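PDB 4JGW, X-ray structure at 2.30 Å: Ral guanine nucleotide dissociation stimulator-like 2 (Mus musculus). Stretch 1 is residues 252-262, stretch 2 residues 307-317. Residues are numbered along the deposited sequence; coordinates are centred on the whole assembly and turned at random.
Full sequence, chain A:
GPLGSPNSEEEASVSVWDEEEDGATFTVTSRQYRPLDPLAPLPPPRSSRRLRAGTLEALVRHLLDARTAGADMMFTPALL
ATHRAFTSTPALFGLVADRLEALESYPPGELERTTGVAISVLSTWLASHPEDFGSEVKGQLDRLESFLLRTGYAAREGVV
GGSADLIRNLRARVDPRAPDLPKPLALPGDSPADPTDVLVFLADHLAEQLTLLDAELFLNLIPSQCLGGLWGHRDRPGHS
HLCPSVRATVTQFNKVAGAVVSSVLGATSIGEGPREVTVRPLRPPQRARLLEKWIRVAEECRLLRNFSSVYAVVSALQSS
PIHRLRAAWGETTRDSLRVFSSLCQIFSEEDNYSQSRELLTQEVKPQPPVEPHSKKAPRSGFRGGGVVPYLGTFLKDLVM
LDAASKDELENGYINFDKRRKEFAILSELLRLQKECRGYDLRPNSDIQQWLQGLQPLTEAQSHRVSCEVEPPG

Stretch 1 (252-262) QFNKVAGAVVS
Stretch 2 (307-317) FSSVYAVVSAL

Residues 252-262 and 307-317 are both α-helical throughout, with phi/psi mostly near -65/-42 and psi flatter at Phe307 (-75/-16), Ser309 (-78/-27) and Leu317 (-77/-22). From Val256 and Tyr311 onward, each backbone N bonds to the O four residues earlier, as in Gly258 N to Asn254 O at 2.8 Å. The helices run in roughly the same direction, their axes crossing at -39° and approaching to 8.0 Å. So close an approach needs small residues at the crossing, and the register supplies them: Ala257 lies opposite Ala312, CA to CA 4.7 Å.

Here backbone meets backbone almost directly. Ala257 CB rests 3.4 Å from Ala312 O, and Ala257 CA lies 3.6 Å from that same Ala312 O, a CA-H...O contact with an angle of 126° at the hydrogen. One turn on, Ala316 points its CB toward the first helix, 3.3 Å from Ala257 O and 4.1 Å from Ala257 CB. A methyl group is enough to fill these shallow spaces while letting the main chains come near.

The principal bump is Phe253. Its CA-to-CB bond points sideways, but chi1 of 171° (t) and chi2 of 91° carry the ring into a hollow formed by Ser308, Tyr311, Ala312 and Ser315. Small Ala312 leaves room for it: Phe253 CE1 is 3.7 Å from Ala312 CB and 3.4 Å from Ala312 N. Ser308 O lies at the ring's edge, 3.5 Å from Phe253 CE1. Tyr311 (chi1 -169°, t; chi2 69°) borders the hollow, with Phe253 CZ 3.4 Å from Tyr311 CD2. The two rings meet rim to rim, centroids 5.9 Å apart and planes at 23°, so neither covers the other's face. Ser315, in the p rotamer, turns its hydroxyl back to its own helix, where Ser315 OG donates to Tyr311 O at 2.7 Å.

Val256 and Val260 point toward the second helix, both with chi1 t. Their compact, branched side chains pack against its methyl groups: Val256 CG1 is 3.8 Å from Ala312 CB, and Val260 CB is 3.7 Å from Ala316 CB. Val313, also t, reaches both valines, its CG2 lying 4.1 Å from Val256 CG1 and 3.8 Å from Val260 CG2. Leu317 starts sideways, but its m,t rotamer brings Leu317 CD2 within 3.7 Å of Val260 CG1. Val261 (t) adds a further contact, Val261 CG2 to Ala316 CB at 3.9 Å.

No hydrogen bond crosses between the stretches. The 496 Å² buried between them, summed over both sides, reflects close, largely apolar packing.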

# COMPACT_ATOMS: atom_id res chain seq x y z
N GLN A 252 -9.57 3.27 10.35
CA GLN A 252 -10.88 2.80 9.89
C GLN A 252 -11.06 1.30 10.12
O GLN A 252 -12.13 0.87 10.55
CB GLN A 252 -11.10 3.15 8.41
CG GLN A 252 -12.44 2.68 7.82
CD GLN A 252 -13.66 3.34 8.44
OE1 GLN A 252 -13.59 4.45 8.96
NE2 GLN A 252 -14.79 2.65 8.39
N PHE A 253 -10.01 0.53 9.85
CA PHE A 253 -10.00 -0.90 10.16
C PHE A 253 -10.33 -1.14 11.63
O PHE A 253 -11.15 -2.00 11.96
CB PHE A 253 -8.65 -1.53 9.80
CG PHE A 253 -8.48 -2.95 10.27
CD1 PHE A 253 -8.84 -4.02 9.45
CD2 PHE A 253 -7.97 -3.23 11.54
CE1 PHE A 253 -8.69 -5.33 9.89
CE2 PHE A 253 -7.82 -4.54 11.99
CZ PHE A 253 -8.18 -5.59 11.16
N ASN A 254 -9.67 -0.38 12.51
CA ASN A 254 -9.88 -0.48 13.96
C ASN A 254 -11.27 -0.00 14.40
O ASN A 254 -11.82 -0.52 15.37
CB ASN A 254 -8.79 0.28 14.73
CG ASN A 254 -7.42 -0.40 14.64
OD1 ASN A 254 -7.31 -1.60 14.39
ND2 ASN A 254 -6.37 0.39 14.86
N LYS A 255 -11.81 0.99 13.69
CA LYS A 255 -13.16 1.49 13.96
C LYS A 255 -14.23 0.43 13.66
O LYS A 255 -15.20 0.29 14.41
CB LYS A 255 -13.45 2.76 13.15
CG LYS A 255 -12.83 4.03 13.72
CD LYS A 255 -13.30 5.26 12.95
CE LYS A 255 -12.44 6.47 13.28
NZ LYS A 255 -12.84 7.68 12.50
N VAL A 256 -14.03 -0.30 12.56
CA VAL A 256 -14.95 -1.36 12.16
C VAL A 256 -14.90 -2.51 13.17
O VAL A 256 -15.94 -2.98 13.64
CB VAL A 256 -14.65 -1.87 10.72
CG1 VAL A 256 -15.54 -3.06 10.36
CG2 VAL A 256 -14.84 -0.75 9.71
N ALA A 257 -13.69 -2.94 13.51
CA ALA A 257 -13.47 -3.98 14.53
C ALA A 257 -14.01 -3.55 15.89
O ALA A 257 -14.58 -4.36 16.62
CB ALA A 257 -11.98 -4.32 14.63
N GLY A 258 -13.84 -2.27 16.21
CA GLY A 258 -14.36 -1.68 17.43
C GLY A 258 -15.88 -1.68 17.46
O GLY A 258 -16.49 -1.98 18.49
N ALA A 259 -16.49 -1.34 16.33
CA ALA A 259 -17.95 -1.33 16.19
C ALA A 259 -18.56 -2.71 16.46
O ALA A 259 -19.60 -2.80 17.11
CB ALA A 259 -18.35 -0.83 14.81
N VAL A 260 -17.90 -3.76 15.97
CA VAL A 260 -18.36 -5.14 16.16
C VAL A 260 -18.32 -5.52 17.64
O VAL A 260 -19.32 -6.00 18.18
CB VAL A 260 -17.54 -6.16 15.32
CG1 VAL A 260 -18.05 -7.57 15.54
CG2 VAL A 260 -17.58 -5.81 13.84
N VAL A 261 -17.17 -5.31 18.27
CA VAL A 261 -16.99 -5.58 19.70
C VAL A 261 -18.03 -4.81 20.53
O VAL A 261 -18.70 -5.39 21.38
CB VAL A 261 -15.55 -5.23 20.17
CG1 VAL A 261 -15.43 -5.32 21.68
CG2 VAL A 261 -14.53 -6.14 19.50
N SER A 262 -18.16 -3.52 20.24
CA SER A 262 -19.06 -2.62 20.95
C SER A 262 -20.53 -3.04 20.86
O SER A 262 -21.23 -3.07 21.88
CB SER A 262 -18.87 -1.19 20.44
OG SER A 262 -19.72 -0.27 21.11
N PHE A 307 -11.68 -7.60 1.74
CA PHE A 307 -11.02 -8.46 2.72
C PHE A 307 -10.51 -7.69 3.93
O PHE A 307 -10.21 -8.29 4.96
CB PHE A 307 -9.91 -9.28 2.06
CG PHE A 307 -10.40 -10.19 0.96
CD1 PHE A 307 -10.29 -9.82 -0.37
CD2 PHE A 307 -10.98 -11.42 1.27
CE1 PHE A 307 -10.75 -10.65 -1.39
CE2 PHE A 307 -11.44 -12.27 0.26
CZ PHE A 307 -11.33 -11.88 -1.07
N SER A 308 -10.43 -6.37 3.80
CA SER A 308 -10.08 -5.50 4.92
C SER A 308 -11.15 -5.55 6.02
O SER A 308 -10.83 -5.78 7.19
CB SER A 308 -9.87 -4.06 4.45
OG SER A 308 -9.46 -3.24 5.53
N SER A 309 -12.41 -5.36 5.64
CA SER A 309 -13.51 -5.41 6.61
C SER A 309 -13.90 -6.83 7.01
O SER A 309 -14.40 -7.05 8.11
CB SER A 309 -14.71 -4.60 6.14
OG SER A 309 -14.57 -3.24 6.52
N VAL A 310 -13.67 -7.79 6.12
CA VAL A 310 -13.82 -9.21 6.47
C VAL A 310 -12.94 -9.53 7.67
O VAL A 310 -13.40 -10.10 8.65
CB VAL A 310 -13.47 -10.17 5.29
CG1 VAL A 310 -13.34 -11.61 5.78
CG2 VAL A 310 -14.54 -10.09 4.23
N TYR A 311 -11.67 -9.12 7.59
CA TYR A 311 -10.72 -9.36 8.68
C TYR A 311 -11.04 -8.52 9.91
O TYR A 311 -10.85 -8.99 11.03
CB TYR A 311 -9.28 -9.13 8.23
CG TYR A 311 -8.27 -9.61 9.25
CD1 TYR A 311 -8.10 -10.98 9.50
CD2 TYR A 311 -7.50 -8.72 9.98
CE1 TYR A 311 -7.17 -11.43 10.44
CE2 TYR A 311 -6.58 -9.16 10.93
CZ TYR A 311 -6.42 -10.51 11.15
OH TYR A 311 -5.51 -10.95 12.08
N ALA A 312 -11.51 -7.30 9.70
CA ALA A 312 -11.89 -6.42 10.80
C ALA A 312 -12.98 -7.06 11.66
O ALA A 312 -12.88 -7.09 12.88
CB ALA A 312 -12.34 -5.07 10.28
N VAL A 313 -14.00 -7.60 10.99
CA VAL A 313 -15.13 -8.22 11.68
C VAL A 313 -14.75 -9.57 12.28
O VAL A 313 -15.07 -9.84 13.44
CB VAL A 313 -16.36 -8.36 10.73
CG1 VAL A 313 -17.50 -9.09 11.43
CG2 VAL A 313 -16.84 -6.98 10.27
N VAL A 314 -14.07 -10.41 11.50
CA VAL A 314 -13.69 -11.75 11.96
C VAL A 314 -12.71 -11.72 13.14
O VAL A 314 -12.85 -12.52 14.07
CB VAL A 314 -13.18 -12.64 10.78
CG1 VAL A 314 -11.71 -12.40 10.49
CG2 VAL A 314 -13.42 -14.11 11.09
N SER A 315 -11.76 -10.79 13.12
CA SER A 315 -10.79 -10.66 14.21
C SER A 315 -11.45 -10.11 15.47
O SER A 315 -11.08 -10.49 16.59
CB SER A 315 -9.59 -9.79 13.81
OG SER A 315 -9.98 -8.45 13.58
N ALA A 316 -12.42 -9.23 15.28
CA ALA A 316 -13.23 -8.70 16.38
C ALA A 316 -14.07 -9.80 17.04
O ALA A 316 -14.20 -9.83 18.26
CB ALA A 316 -14.13 -7.58 15.88
N LEU A 317 -14.61 -10.71 16.22
CA LEU A 317 -15.42 -11.82 16.72
C LEU A 317 -14.59 -12.95 17.34
O LEU A 317 -15.11 -13.73 18.14
CB LEU A 317 -16.33 -12.36 15.61
CG LEU A 317 -17.50 -11.49 15.14
CD1 LEU A 317 -18.22 -12.16 13.98
CD2 LEU A 317 -18.48 -11.19 16.26